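Local coordinates for protein beta-galactosidase/beta-glucuronidase (Faecalibacterium prausnitzii L2-6, PDB 6MVF) that binds flavin mononucleotide and belongs to glycoside hydrolase family 2, acting as a beta-glucuronidase of the human gut microbiome, at residues A[579-584]-A[598-603]; A[572-577]-A[621-626]; A[92-97]-A[162-167]; A[29-34]-A[48-53]. One frame throughout, in Å; residues are numbered along the deposited sequence.

How the contacts relate
From the N terminus, contact 4 comes first, closing a short hairpin of 13 intervening residues in the sugar-binding domain. Contact 3 follows in series, closing a loop of 64 residues within the same domain. The two touch, with centres about 10 Å apart: L30 and N31, on the loop leading from the four-stranded to the six-stranded sheet, hydrogen-bond to the backbone of V163. Near the C-terminal end, contact 2 closes a loop of 43 residues, tying the last turn of helix 566-575 to the loop before strand 624-629; nested inside, contact 1 closes one of 13. Strands 596-602 and 624-629 are sheet neighbours, linking the two. This pair lies 44 to 46 Å, centre to centre, from contacts 3 and 4.

Contact 1: residues A[579-584]-A[598-603]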
loop_
_atom_site.group_PDB
_atom_site.type_symbol
_atom_site.label_atom_id
_atom_site.label_comp_id
_atom_site.label_asym_id
_atom_site.label_seq_id
_atom_site.Cartn_x
_atom_site.Cartn_y
_atom_site.Cartn_z
ATOM N N PRO A 579 22.578 -21.152 -4.570
ATOM C CA PRO A 579 23.267 -21.748 -5.726
ATOM C C PRO A 579 23.176 -20.856 -6.956
ATOM O O PRO A 579 22.120 -20.303 -7.265
ATOM C CB PRO A 579 22.533 -23.078 -5.933
ATOM C CG PRO A 579 22.033 -23.437 -4.581
ATOM C CD PRO A 579 21.737 -22.127 -3.852
ATOM N N MET A 580 24.308 -20.691 -7.643
ATOM C CA MET A 580 24.359 -19.849 -8.829
ATOM C C MET A 580 25.376 -20.425 -9.808
ATOM O O MET A 580 26.305 -21.147 -9.430
ATOM C CB MET A 580 24.684 -18.379 -8.473
ATOM C CG MET A 580 25.979 -18.152 -7.656
ATOM S SD MET A 580 27.490 -18.316 -8.653
ATOM C CE MET A 580 27.477 -16.842 -9.679
ATOM N N VAL A 581 25.177 -20.104 -11.081
ATOM C CA VAL A 581 26.113 -20.476 -12.135
ATOM C C VAL A 581 26.046 -19.397 -13.209
ATOM O O VAL A 581 24.957 -19.016 -13.653
ATOM C CB VAL A 581 25.826 -21.885 -12.700
ATOM C CG1 VAL A 581 24.495 -21.943 -13.409
ATOM C CG2 VAL A 581 26.950 -22.315 -13.633
ATOM N N HIS A 582 27.217 -18.893 -13.613
ATOM C CA HIS A 582 27.322 -17.708 -14.462
ATOM C C HIS A 582 28.384 -17.919 -15.524
ATOM O O HIS A 582 29.547 -18.199 -15.198
ATOM C CB HIS A 582 27.659 -16.461 -13.648
ATOM C CG HIS A 582 27.711 -15.210 -14.467
ATOM N ND1 HIS A 582 28.880 -14.733 -15.027
ATOM C CD2 HIS A 582 26.740 -14.338 -14.821
ATOM C CE1 HIS A 582 28.626 -13.618 -15.686
ATOM N NE2 HIS A 582 27.336 -13.354 -15.572
ATOM N N ILE A 583 27.980 -17.778 -16.785
ATOM C CA ILE A 583 28.906 -17.793 -17.909
ATOM C C ILE A 583 29.413 -16.374 -18.144
ATOM O O ILE A 583 28.631 -15.457 -18.433
ATOM C CB ILE A 583 28.256 -18.364 -19.177
ATOM C CG1 ILE A 583 27.722 -19.783 -18.919
ATOM C CG2 ILE A 583 29.298 -18.386 -20.294
ATOM C CD1 ILE A 583 26.771 -20.289 -19.975
ATOM N N ALA A 584 30.727 -16.199 -18.007
ATOM C CA ALA A 584 31.385 -14.923 -18.214
ATOM C C ALA A 584 31.503 -14.606 -19.703
ATOM O O ALA A 584 31.434 -15.491 -20.565
ATOM C CB ALA A 584 32.771 -14.937 -17.576
ATOM N N VAL A 598 35.481 -20.217 -22.844
ATOM C CA VAL A 598 34.212 -19.883 -22.208
ATOM C C VAL A 598 34.380 -20.136 -20.717
ATOM O O VAL A 598 34.514 -21.285 -20.287
ATOM C CB VAL A 598 33.051 -20.700 -22.787
ATOM C CG1 VAL A 598 31.802 -20.424 -22.027
ATOM C CG2 VAL A 598 32.872 -20.401 -24.286
ATOM N N LYS A 599 34.395 -19.076 -19.926
ATOM C CA LYS A 599 34.632 -19.213 -18.499
ATOM C C LYS A 599 33.309 -19.221 -17.747
ATOM O O LYS A 599 32.389 -18.475 -18.091
ATOM C CB LYS A 599 35.515 -18.081 -17.996
ATOM C CG LYS A 599 36.253 -18.402 -16.724
ATOM C CD LYS A 599 36.891 -17.153 -16.173
ATOM C CE LYS A 599 37.524 -16.320 -17.260
ATOM N NZ LYS A 599 38.815 -15.776 -16.754
ATOM N N VAL A 600 33.210 -20.086 -16.733
ATOM C CA VAL A 600 32.033 -20.176 -15.876
ATOM C C VAL A 600 32.446 -19.979 -14.418
ATOM O O VAL A 600 33.440 -20.547 -13.949
ATOM C CB VAL A 600 31.273 -21.510 -16.051
ATOM C CG1 VAL A 600 30.064 -21.522 -15.165
ATOM C CG2 VAL A 600 30.850 -21.703 -17.482
ATOM N N TYR A 601 31.673 -19.160 -13.709
ATOM C CA TYR A 601 31.761 -19.010 -12.264
ATOM C C TYR A 601 30.572 -19.707 -11.611
ATOM O O TYR A 601 29.439 -19.589 -12.087
ATOM C CB TYR A 601 31.763 -17.536 -11.874
ATOM C CG TYR A 601 32.831 -16.737 -12.564
ATOM C CD1 TYR A 601 34.128 -17.225 -12.656
ATOM C CD2 TYR A 601 32.549 -15.503 -13.132
ATOM C CE1 TYR A 601 35.121 -16.503 -13.271
ATOM C CE2 TYR A 601 33.544 -14.768 -13.769
ATOM C CZ TYR A 601 34.828 -15.283 -13.827
ATOM O OH TYR A 601 35.840 -14.581 -14.438
ATOM N N SER A 602 30.831 -20.438 -10.526
ATOM C CA SER A 602 29.760 -21.138 -9.830
ATOM C C SER A 602 30.174 -21.423 -8.393
ATOM O O SER A 602 31.350 -21.664 -8.114
ATOM C CB SER A 602 29.398 -22.444 -10.543
ATOM O OG SER A 602 28.295 -23.030 -9.885
ATOM N N ASN A 603 29.201 -21.388 -7.484
ATOM C CA ASN A 603 29.436 -21.910 -6.149
ATOM C C ASN A 603 29.089 -23.394 -6.040
ATOM O O ASN A 603 29.183 -23.970 -4.957
ATOM C CB ASN A 603 28.701 -21.074 -5.079
ATOM C CG ASN A 603 27.226 -20.937 -5.330
ATOM O OD1 ASN A 603 26.619 -21.702 -6.090
ATOM N ND2 ASN A 603 26.626 -19.959 -4.672
HETATM O O HOH W 1 33.590 -16.606 -21.429
#
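Strands 581-583 and 598-602 run antiparallel, with their axes 4.6 Å apart at closest approach and with H582 and Y601 as a hydrogen-bonded pair flanked by the non-hydrogen-bonded pairs V581-S602 and I583-V600. They form the edge and middle of a three-stranded sheet in the C-terminal beta sandwich. H582 N and Y601 O meet at 2.8 Å, and the ladder continues from A584 N to K599 O. Beta-branched residues suit the face that carries V581, I583 and V600, which is turned into the sandwich: V581 CG2 lies 3.6 Å from V600 CG1, and I583 CG1 packs on V600 CG2. On the other face the rings of H582 and Y601 point at helix 566-575, where H582 stacks on Y569, while Y601 OH and K599 NZ both bind E515. The small A584 sets its CB 3.9 Å from Y601 CE2, beside helix 566-575. Where the strands end, side chains take over the pairing. A chi1 of -176° swings S602 OG away from its own nitrogen, and it donates across to M580 O at 2.8 Å in the carbonyl plane. The amide of N603 turns back across M580: its ND2 binds D578 O, and its OD1 accepts M580 N at 3.0 Å.

Contact 2: residues A[572-577]-A[621-626]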
loop_
_atom_site.group_PDB
_atom_site.type_symbol
_atom_site.label_atom_id
_atom_site.label_comp_id
_atom_site.label_asym_id
_atom_site.label_seq_id
_atom_site.Cartn_x
_atom_site.Cartn_y
_atom_site.Cartn_z
ATOM N N GLN A 572 30.357 -13.396 -6.167
ATOM C CA GLN A 572 29.129 -14.097 -5.826
ATOM C C GLN A 572 29.382 -15.586 -5.675
ATOM O O GLN A 572 28.938 -16.202 -4.699
ATOM C CB GLN A 572 28.044 -13.846 -6.865
ATOM C CG GLN A 572 26.685 -14.234 -6.328
ATOM C CD GLN A 572 25.552 -13.900 -7.272
ATOM O OE1 GLN A 572 25.580 -14.262 -8.454
ATOM N NE2 GLN A 572 24.530 -13.203 -6.748
ATOM N N ALA A 573 30.119 -16.181 -6.617
ATOM C CA ALA A 573 30.478 -17.592 -6.475
ATOM C C ALA A 573 31.365 -17.845 -5.245
ATOM O O ALA A 573 31.256 -18.899 -4.609
ATOM C CB ALA A 573 31.155 -18.102 -7.761
ATOM N N TYR A 574 32.230 -16.895 -4.871
ATOM C CA TYR A 574 33.121 -17.132 -3.740
ATOM C C TYR A 574 32.457 -16.869 -2.394
ATOM O O TYR A 574 32.912 -17.415 -1.387
ATOM C CB TYR A 574 34.376 -16.268 -3.852
ATOM C CG TYR A 574 35.556 -16.944 -4.534
ATOM C CD1 TYR A 574 35.713 -16.908 -5.929
ATOM C CD2 TYR A 574 36.524 -17.604 -3.784
ATOM C CE1 TYR A 574 36.797 -17.525 -6.549
ATOM C CE2 TYR A 574 37.597 -18.227 -4.390
ATOM C CZ TYR A 574 37.733 -18.180 -5.767
ATOM O OH TYR A 574 38.812 -18.809 -6.345
ATOM N N TRP A 575 31.392 -16.066 -2.358
ATOM C CA TRP A 575 30.784 -15.592 -1.120
ATOM C C TRP A 575 29.350 -16.060 -0.912
ATOM O O TRP A 575 28.991 -16.413 0.215
ATOM C CB TRP A 575 30.789 -14.059 -1.081
ATOM C CG TRP A 575 32.139 -13.423 -1.057
ATOM C CD1 TRP A 575 33.351 -14.031 -0.829
ATOM C CD2 TRP A 575 32.423 -12.037 -1.291
ATOM N NE1 TRP A 575 34.364 -13.099 -0.894
ATOM C CE2 TRP A 575 33.819 -11.871 -1.177
ATOM C CE3 TRP A 575 31.631 -10.928 -1.594
ATOM C CZ2 TRP A 575 34.429 -10.645 -1.338
ATOM C CZ3 TRP A 575 32.239 -9.719 -1.761
ATOM C CH2 TRP A 575 33.632 -9.586 -1.638
ATOM N N ALA A 576 28.512 -16.031 -1.951
ATOM C CA ALA A 576 27.084 -16.256 -1.774
ATOM C C ALA A 576 26.802 -17.725 -1.514
ATOM O O ALA A 576 27.544 -18.616 -1.952
ATOM C CB ALA A 576 26.277 -15.792 -2.995
ATOM N N LYS A 577 25.716 -17.975 -0.786
ATOM C CA LYS A 577 25.315 -19.344 -0.507
ATOM C C LYS A 577 24.210 -19.847 -1.424
ATOM O O LYS A 577 24.165 -21.051 -1.702
ATOM C CB LYS A 577 24.887 -19.481 0.960
ATOM C CG LYS A 577 26.049 -19.291 1.955
ATOM C CD LYS A 577 27.330 -19.992 1.482
ATOM C CE LYS A 577 28.563 -19.549 2.274
ATOM N NZ LYS A 577 28.698 -20.222 3.607
ATOM N N ALA A 621 35.850 -28.261 -10.082
ATOM C CA ALA A 621 36.809 -27.213 -9.780
ATOM C C ALA A 621 36.244 -26.362 -8.655
ATOM O O ALA A 621 35.077 -26.482 -8.284
ATOM C CB ALA A 621 37.109 -26.359 -11.016
ATOM N N HIS A 622 37.080 -25.487 -8.131
ATOM C CA HIS A 622 36.671 -24.573 -7.078
ATOM C C HIS A 622 36.397 -23.191 -7.682
ATOM O O HIS A 622 37.321 -22.404 -7.896
ATOM C CB HIS A 622 37.746 -24.523 -6.000
ATOM C CG HIS A 622 37.398 -23.647 -4.839
ATOM N ND1 HIS A 622 36.401 -23.962 -3.940
ATOM C CD2 HIS A 622 37.908 -22.461 -4.433
ATOM C CE1 HIS A 622 36.326 -23.017 -3.020
ATOM N NE2 HIS A 622 37.224 -22.092 -3.301
ATOM N N ARG A 623 35.115 -22.901 -7.954
ATOM C CA ARG A 623 34.593 -21.563 -8.288
ATOM C C ARG A 623 34.795 -21.142 -9.745
ATOM O O ARG A 623 33.841 -20.690 -10.384
ATOM C CB ARG A 623 35.192 -20.493 -7.378
ATOM C CG ARG A 623 35.068 -20.791 -5.881
ATOM C CD ARG A 623 33.624 -20.916 -5.461
ATOM N NE ARG A 623 33.508 -21.216 -4.041
ATOM C CZ ARG A 623 32.821 -22.242 -3.546
ATOM N NH1 ARG A 623 32.178 -23.073 -4.353
ATOM N NH2 ARG A 623 32.770 -22.428 -2.243
ATOM N N VAL A 624 36.009 -21.272 -10.284
ATOM C CA VAL A 624 36.324 -20.849 -11.643
ATOM C C VAL A 624 36.500 -22.081 -12.521
ATOM O O VAL A 624 37.237 -23.004 -12.168
ATOM C CB VAL A 624 37.579 -19.965 -11.667
ATOM C CG1 VAL A 624 37.898 -19.529 -13.070
ATOM C CG2 VAL A 624 37.377 -18.756 -10.760
ATOM N N PHE A 625 35.815 -22.091 -13.666
ATOM C CA PHE A 625 35.836 -23.178 -14.638
ATOM C C PHE A 625 36.165 -22.588 -16.005
ATOM O O PHE A 625 35.547 -21.604 -16.414
ATOM C CB PHE A 625 34.477 -23.886 -14.710
ATOM C CG PHE A 625 33.964 -24.371 -13.385
ATOM C CD1 PHE A 625 33.394 -23.499 -12.490
ATOM C CD2 PHE A 625 34.026 -25.721 -13.050
ATOM C CE1 PHE A 625 32.921 -23.956 -11.266
ATOM C CE2 PHE A 625 33.556 -26.179 -11.838
ATOM C CZ PHE A 625 33.005 -25.301 -10.945
ATOM N N LYS A 626 37.125 -23.174 -16.718
ATOM C CA LYS A 626 37.487 -22.691 -18.047
ATOM C C LYS A 626 37.345 -23.822 -19.059
ATOM O O LYS A 626 37.882 -24.913 -18.858
ATOM C CB LYS A 626 38.909 -22.122 -18.048
ATOM C CG LYS A 626 39.147 -21.104 -16.940
ATOM C CD LYS A 626 40.617 -20.665 -16.839
ATOM C CE LYS A 626 40.904 -20.095 -15.445
ATOM N NZ LYS A 626 41.795 -18.889 -15.429
HETATM O O HOH W 2 34.291 -19.889 -1.871
#
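The side chain of R623 lies over one face of the Y574 ring where the C-terminal turn of helix 566-575, ending the TIM-barrel domain, packs on the loop that leads into strand 624-629 in the following beta sandwich. The main apolar interaction is a CH-pi contact: R623 CG sits 3.7 Å from the centroid of the Y574 ring, only 9° off its normal, with R623 CB above CE1. The same methylene lies over the centre of the H622 ring, so two rings with planes at 89° wall the arginine chain on two sides. V624 CG2 approaches the edge of the tyrosine. A long, flexible arginine suits this place: its methylenes cover the aromatics, and A573 O lies over one face of the guanidinium, where the negative end of the helix would probably suit its charge. Helix 507-522 holds both rings, Q519 bonding Y574 OH and E522 bonding H622 NE2. With a serine instead of Y574, the R623 methylenes would probably lose their aromatic cover and Q519 this hydroxyl partner. The polar link across the contact is a water in the guanidinium plane, which accepts from R623 NE at 2.7 Å and donates to Y574 O at 2.9 Å.

Contact 3: residues A[92-97]-A[162-167]; sequences EVLAAA and GVNLIS
E92 and N164 face each other in an antiparallel strand pairing at the middle of a four-stranded sheet, joining the end of strand 88-93 to the start of strand 163-168. They form a hydrogen-bonded pair: E92 N meets N164 O at 2.6 Å, and N164 N returns a matching bond to E92 O. Beyond the strand, L94 N still reaches G162 O at 3.2 Å. The side chains of E92 and N164 lie alongside each other and point the same way. With CG anti to the backbone nitrogen (chi1 168°) and the chain extended beyond it, the E92 carboxylate comes beside the N164 amide, whose ND2 donates at 2.9 Å to the anti lone pair of OE2; the two flat groups are turned 65° apart. The other oxygen, OE1, forms a salt bridge with R120 and touches I166 CD1 at 3.5 Å. Were E92 replaced by an alanine, R120 would probably lose this counter-charge and the N164 amide be freer to turn. The sheet is one half of the jelly-roll-like sandwich of the family 2 sugar-binding domain, and the E92 side chain lies about 12 Å from the bound FMN. On the opposite face V93 CG2 and V163 CG2 pack at 4.3 Å. Glycine suits position 162, where a CB would press on the preceding carbonyl oxygen. A water bridges the chains, donating to A95 O and G162 O.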
loop_
_atom_site.group_PDB
_atom_site.type_symbol
_atom_site.label_atom_id
_atom_site.label_comp_id
_atom_site.label_asym_id
_atom_site.label_seq_id
_atom_site.Cartn_x
_atom_site.Cartn_y
_atom_site.Cartn_z
ATOM N N GLU A 92 16.555 21.436 10.876
ATOM C CA GLU A 92 17.497 20.326 10.828
ATOM C C GLU A 92 17.918 20.115 9.378
ATOM O O GLU A 92 17.095 19.743 8.536
ATOM C CB GLU A 92 16.864 19.074 11.421
ATOM C CG GLU A 92 17.616 17.794 11.167
ATOM C CD GLU A 92 16.956 16.600 11.844
ATOM O OE1 GLU A 92 17.271 16.344 13.040
ATOM O OE2 GLU A 92 16.115 15.925 11.182
ATOM N N VAL A 93 19.196 20.374 9.086
ATOM C CA VAL A 93 19.806 20.095 7.786
ATOM C C VAL A 93 20.512 18.749 7.884
ATOM O O VAL A 93 21.361 18.552 8.764
ATOM C CB VAL A 93 20.797 21.199 7.380
ATOM C CG1 VAL A 93 21.467 20.857 6.047
ATOM C CG2 VAL A 93 20.101 22.567 7.321
ATOM N N LEU A 94 20.173 17.813 6.994
ATOM C CA LEU A 94 20.735 16.468 7.134
ATOM C C LEU A 94 22.121 16.356 6.513
ATOM O O LEU A 94 22.836 15.392 6.815
ATOM C CB LEU A 94 19.790 15.410 6.536
ATOM C CG LEU A 94 18.408 15.332 7.209
ATOM C CD1 LEU A 94 17.407 14.432 6.443
ATOM C CD2 LEU A 94 18.524 14.917 8.668
ATOM N N ALA A 95 22.495 17.321 5.661
ATOM C CA ALA A 95 23.842 17.509 5.128
ATOM C C ALA A 95 23.863 18.721 4.196
ATOM O O ALA A 95 22.923 18.957 3.427
ATOM C CB ALA A 95 24.351 16.258 4.387
ATOM N N ALA A 96 24.932 19.501 4.256
ATOM C CA ALA A 96 25.098 20.654 3.378
ATOM C C ALA A 96 26.539 20.651 2.882
ATOM O O ALA A 96 27.462 20.986 3.633
ATOM C CB ALA A 96 24.752 21.962 4.097
ATOM N N ALA A 97 26.730 20.291 1.618
ATOM C CA ALA A 97 28.062 20.081 1.070
ATOM C C ALA A 97 28.527 21.360 0.386
ATOM O O ALA A 97 27.918 21.773 -0.606
ATOM C CB ALA A 97 28.034 18.913 0.088
ATOM N N GLY A 162 18.154 16.670 2.088
ATOM C CA GLY A 162 16.920 17.282 2.532
ATOM C C GLY A 162 17.086 17.990 3.861
ATOM O O GLY A 162 18.154 17.985 4.478
ATOM N N VAL A 163 15.974 18.583 4.308
ATOM C CA VAL A 163 15.925 19.511 5.440
ATOM C C VAL A 163 14.621 19.277 6.203
ATOM O O VAL A 163 13.581 19.003 5.599
ATOM C CB VAL A 163 16.033 20.990 4.962
ATOM C CG1 VAL A 163 15.812 21.963 6.108
ATOM C CG2 VAL A 163 17.383 21.268 4.293
ATOM N N ASN A 164 14.672 19.401 7.532
ATOM C CA ASN A 164 13.530 19.123 8.395
ATOM C C ASN A 164 13.270 20.276 9.348
ATOM O O ASN A 164 14.192 20.959 9.798
ATOM C CB ASN A 164 13.732 17.872 9.256
ATOM C CG ASN A 164 13.614 16.592 8.471
ATOM O OD1 ASN A 164 12.696 16.423 7.672
ATOM N ND2 ASN A 164 14.546 15.669 8.706
ATOM N N LEU A 165 11.997 20.446 9.682
ATOM C CA LEU A 165 11.548 21.346 10.735
ATOM C C LEU A 165 11.099 20.498 11.918
ATOM O O LEU A 165 10.365 19.520 11.734
ATOM C CB LEU A 165 10.404 22.221 10.231
ATOM C CG LEU A 165 10.127 23.578 10.843
ATOM C CD1 LEU A 165 11.290 24.505 10.570
ATOM C CD2 LEU A 165 8.840 24.132 10.243
ATOM N N ILE A 166 11.558 20.843 13.120
ATOM C CA ILE A 166 11.225 20.091 14.330
ATOM C C ILE A 166 10.528 21.021 15.325
ATOM O O ILE A 166 11.065 22.075 15.690
ATOM C CB ILE A 166 12.465 19.437 14.963
ATOM C CG1 ILE A 166 13.162 18.522 13.949
ATOM C CG2 ILE A 166 12.061 18.660 16.216
ATOM C CD1 ILE A 166 14.450 17.893 14.448
ATOM N N SER A 167 9.339 20.622 15.765
ATOM C CA SER A 167 8.556 21.330 16.767
ATOM C C SER A 167 8.518 20.477 18.032
ATOM O O SER A 167 8.138 19.301 17.972
ATOM C CB SER A 167 7.144 21.588 16.235
ATOM O OG SER A 167 6.312 22.140 17.223
HETATM O O HOH W 3 20.388 18.183 2.770
#

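Contact 4: residues A[29-34]-A[48-53]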
loop_
_atom_site.group_PDB
_atom_site.type_symbol
_atom_site.label_atom_id
_atom_site.label_comp_id
_atom_site.label_asym_id
_atom_site.label_seq_id
_atom_site.Cartn_x
_atom_site.Cartn_y
_atom_site.Cartn_z
ATOM N N SER A 29 8.750 17.591 7.125
ATOM C CA SER A 29 9.700 17.633 6.029
ATOM C C SER A 29 9.576 18.954 5.279
ATOM O O SER A 29 8.472 19.392 4.945
ATOM C CB SER A 29 9.481 16.472 5.074
ATOM O OG SER A 29 10.460 16.542 4.049
ATOM N N LEU A 30 10.711 19.594 5.024
ATOM C CA LEU A 30 10.729 20.816 4.234
ATOM C C LEU A 30 11.525 20.587 2.963
ATOM O O LEU A 30 12.435 21.361 2.657
ATOM C CB LEU A 30 11.359 21.969 5.003
ATOM C CG LEU A 30 10.726 22.504 6.266
ATOM C CD1 LEU A 30 11.792 23.324 6.998
ATOM C CD2 LEU A 30 9.524 23.353 5.908
ATOM N N ASN A 31 11.227 19.525 2.227
ATOM C CA ASN A 31 12.016 19.237 1.038
ATOM C C ASN A 31 11.491 19.930 -0.214
ATOM O O ASN A 31 12.225 20.029 -1.201
ATOM C CB ASN A 31 12.087 17.722 0.818
ATOM C CG ASN A 31 13.047 17.026 1.796
ATOM O OD1 ASN A 31 13.681 17.672 2.644
ATOM N ND2 ASN A 31 13.161 15.705 1.671
ATOM N N GLU A 32 10.254 20.419 -0.192
ATOM C CA GLU A 32 9.607 20.990 -1.363
ATOM C C GLU A 32 9.705 22.512 -1.377
ATOM O O GLU A 32 9.910 23.155 -0.347
ATOM C CB GLU A 32 8.140 20.572 -1.412
ATOM C CG GLU A 32 7.952 19.120 -1.769
ATOM C CD GLU A 32 6.717 18.533 -1.128
ATOM O OE1 GLU A 32 6.212 19.132 -0.141
ATOM O OE2 GLU A 32 6.254 17.471 -1.610
ATOM N N GLY A 33 9.564 23.080 -2.573
ATOM C CA GLY A 33 9.309 24.505 -2.707
ATOM C C GLY A 33 10.504 25.430 -2.615
ATOM O O GLY A 33 10.385 26.544 -2.087
ATOM N N TRP A 34 11.650 25.020 -3.138
ATOM C CA TRP A 34 12.873 25.788 -2.999
ATOM C C TRP A 34 13.210 26.472 -4.313
ATOM O O TRP A 34 12.970 25.930 -5.399
ATOM C CB TRP A 34 14.060 24.900 -2.575
ATOM C CG TRP A 34 13.913 24.266 -1.234
ATOM C CD1 TRP A 34 13.241 23.109 -0.938
ATOM C CD2 TRP A 34 14.455 24.741 0.006
ATOM N NE1 TRP A 34 13.337 22.839 0.404
ATOM C CE2 TRP A 34 14.079 23.822 1.006
ATOM C CE3 TRP A 34 15.233 25.845 0.364
ATOM C CZ2 TRP A 34 14.452 23.976 2.340
ATOM C CZ3 TRP A 34 15.600 26.001 1.693
ATOM C CH2 TRP A 34 15.211 25.072 2.663
ATOM N N VAL A 48 13.611 23.937 -7.254
ATOM C CA VAL A 48 14.175 22.613 -7.039
ATOM C C VAL A 48 13.438 21.967 -5.879
ATOM O O VAL A 48 12.886 22.644 -5.008
ATOM C CB VAL A 48 15.697 22.660 -6.729
ATOM C CG1 VAL A 48 16.487 23.327 -7.871
ATOM C CG2 VAL A 48 15.957 23.370 -5.392
ATOM N N THR A 49 13.453 20.639 -5.864
ATOM C CA THR A 49 13.010 19.870 -4.713
ATOM C C THR A 49 14.201 19.125 -4.116
ATOM O O THR A 49 15.053 18.618 -4.849
ATOM C CB THR A 49 11.888 18.913 -5.122
ATOM O OG1 THR A 49 10.748 19.684 -5.534
ATOM C CG2 THR A 49 11.481 18.024 -3.966
ATOM N N LEU A 50 14.291 19.108 -2.775
ATOM C CA LEU A 50 15.339 18.353 -2.085
ATOM C C LEU A 50 14.969 16.871 -1.986
ATOM O O LEU A 50 13.789 16.531 -1.860
ATOM C CB LEU A 50 15.562 18.896 -0.680
ATOM C CG LEU A 50 15.779 20.396 -0.558
ATOM C CD1 LEU A 50 16.149 20.729 0.885
ATOM C CD2 LEU A 50 16.829 20.871 -1.570
ATOM N N PRO A 51 15.965 15.958 -1.997
ATOM C CA PRO A 51 17.428 16.112 -2.085
ATOM C C PRO A 51 17.930 16.724 -3.364
ATOM O O PRO A 51 17.416 16.407 -4.427
ATOM C CB PRO A 51 17.951 14.667 -1.977
ATOM C CG PRO A 51 16.770 13.800 -2.182
ATOM C CD PRO A 51 15.602 14.569 -1.663
ATOM N N HIS A 52 18.956 17.566 -3.267
ATOM C CA HIS A 52 19.412 18.283 -4.444
ATOM C C HIS A 52 20.907 18.548 -4.400
ATOM O O HIS A 52 21.478 18.862 -3.352
ATOM C CB HIS A 52 18.669 19.614 -4.601
ATOM C CG HIS A 52 19.122 20.395 -5.788
ATOM N ND1 HIS A 52 20.097 21.365 -5.710
ATOM C CD2 HIS A 52 18.779 20.305 -7.097
ATOM C CE1 HIS A 52 20.319 21.855 -6.916
ATOM N NE2 HIS A 52 19.533 21.230 -7.776
ATOM N N THR A 53 21.530 18.428 -5.558
ATOM C CA THR A 53 22.860 18.965 -5.770
ATOM C C THR A 53 22.891 19.632 -7.131
ATOM O O THR A 53 22.284 19.137 -8.082
ATOM C CB THR A 53 23.949 17.893 -5.712
ATOM O OG1 THR A 53 25.198 18.490 -6.096
ATOM C CG2 THR A 53 23.616 16.712 -6.637
#
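L50 lies over one face of the W34 indole. Its CD1 is 3.5 Å from W34 NE1, and its CG stands 3.9 Å from the centroid of the five-membered ring, a CH-pi contact that suits a branched aliphatic residue. On the same tryptophan, CB packs on V48 CG2 at 3.7 Å. The indole takes its place through CG anti to the carbonyl carbon (chi1 -64°), and its rotation is fixed by NE1 donating to L30 O at 2.8 Å, with the acceptor close to the ring plane; this bond also satisfies the one polar atom of the indole. The backbones hold the pair together. W34 and V48 are an antiparallel hydrogen-bonded pair, V48 N reaching W34 O at 2.8 Å, and further along L50 N donates to N31 O at 2.8 Å. N31 crosses L50 at about a right angle, its CB 3.4 Å from L50 O. Between N31 and W34 the chain turns at G33, whose positive phi (81°) a glycine adopts easily, and a cis peptide bond before P51 redirects the second segment. Farther out, N31 OD1 accepts from V163 N, L50 rests on V163 and L159, and L134 and I136 pack on W34. Strands 34-37 and 46-48 thus form a hairpin at the edge of a six-stranded sheet, its tryptophan buried, with L50 linking it through V163 to the other sheet of the jelly-roll-like sandwich of family 2 sugar-binding domains.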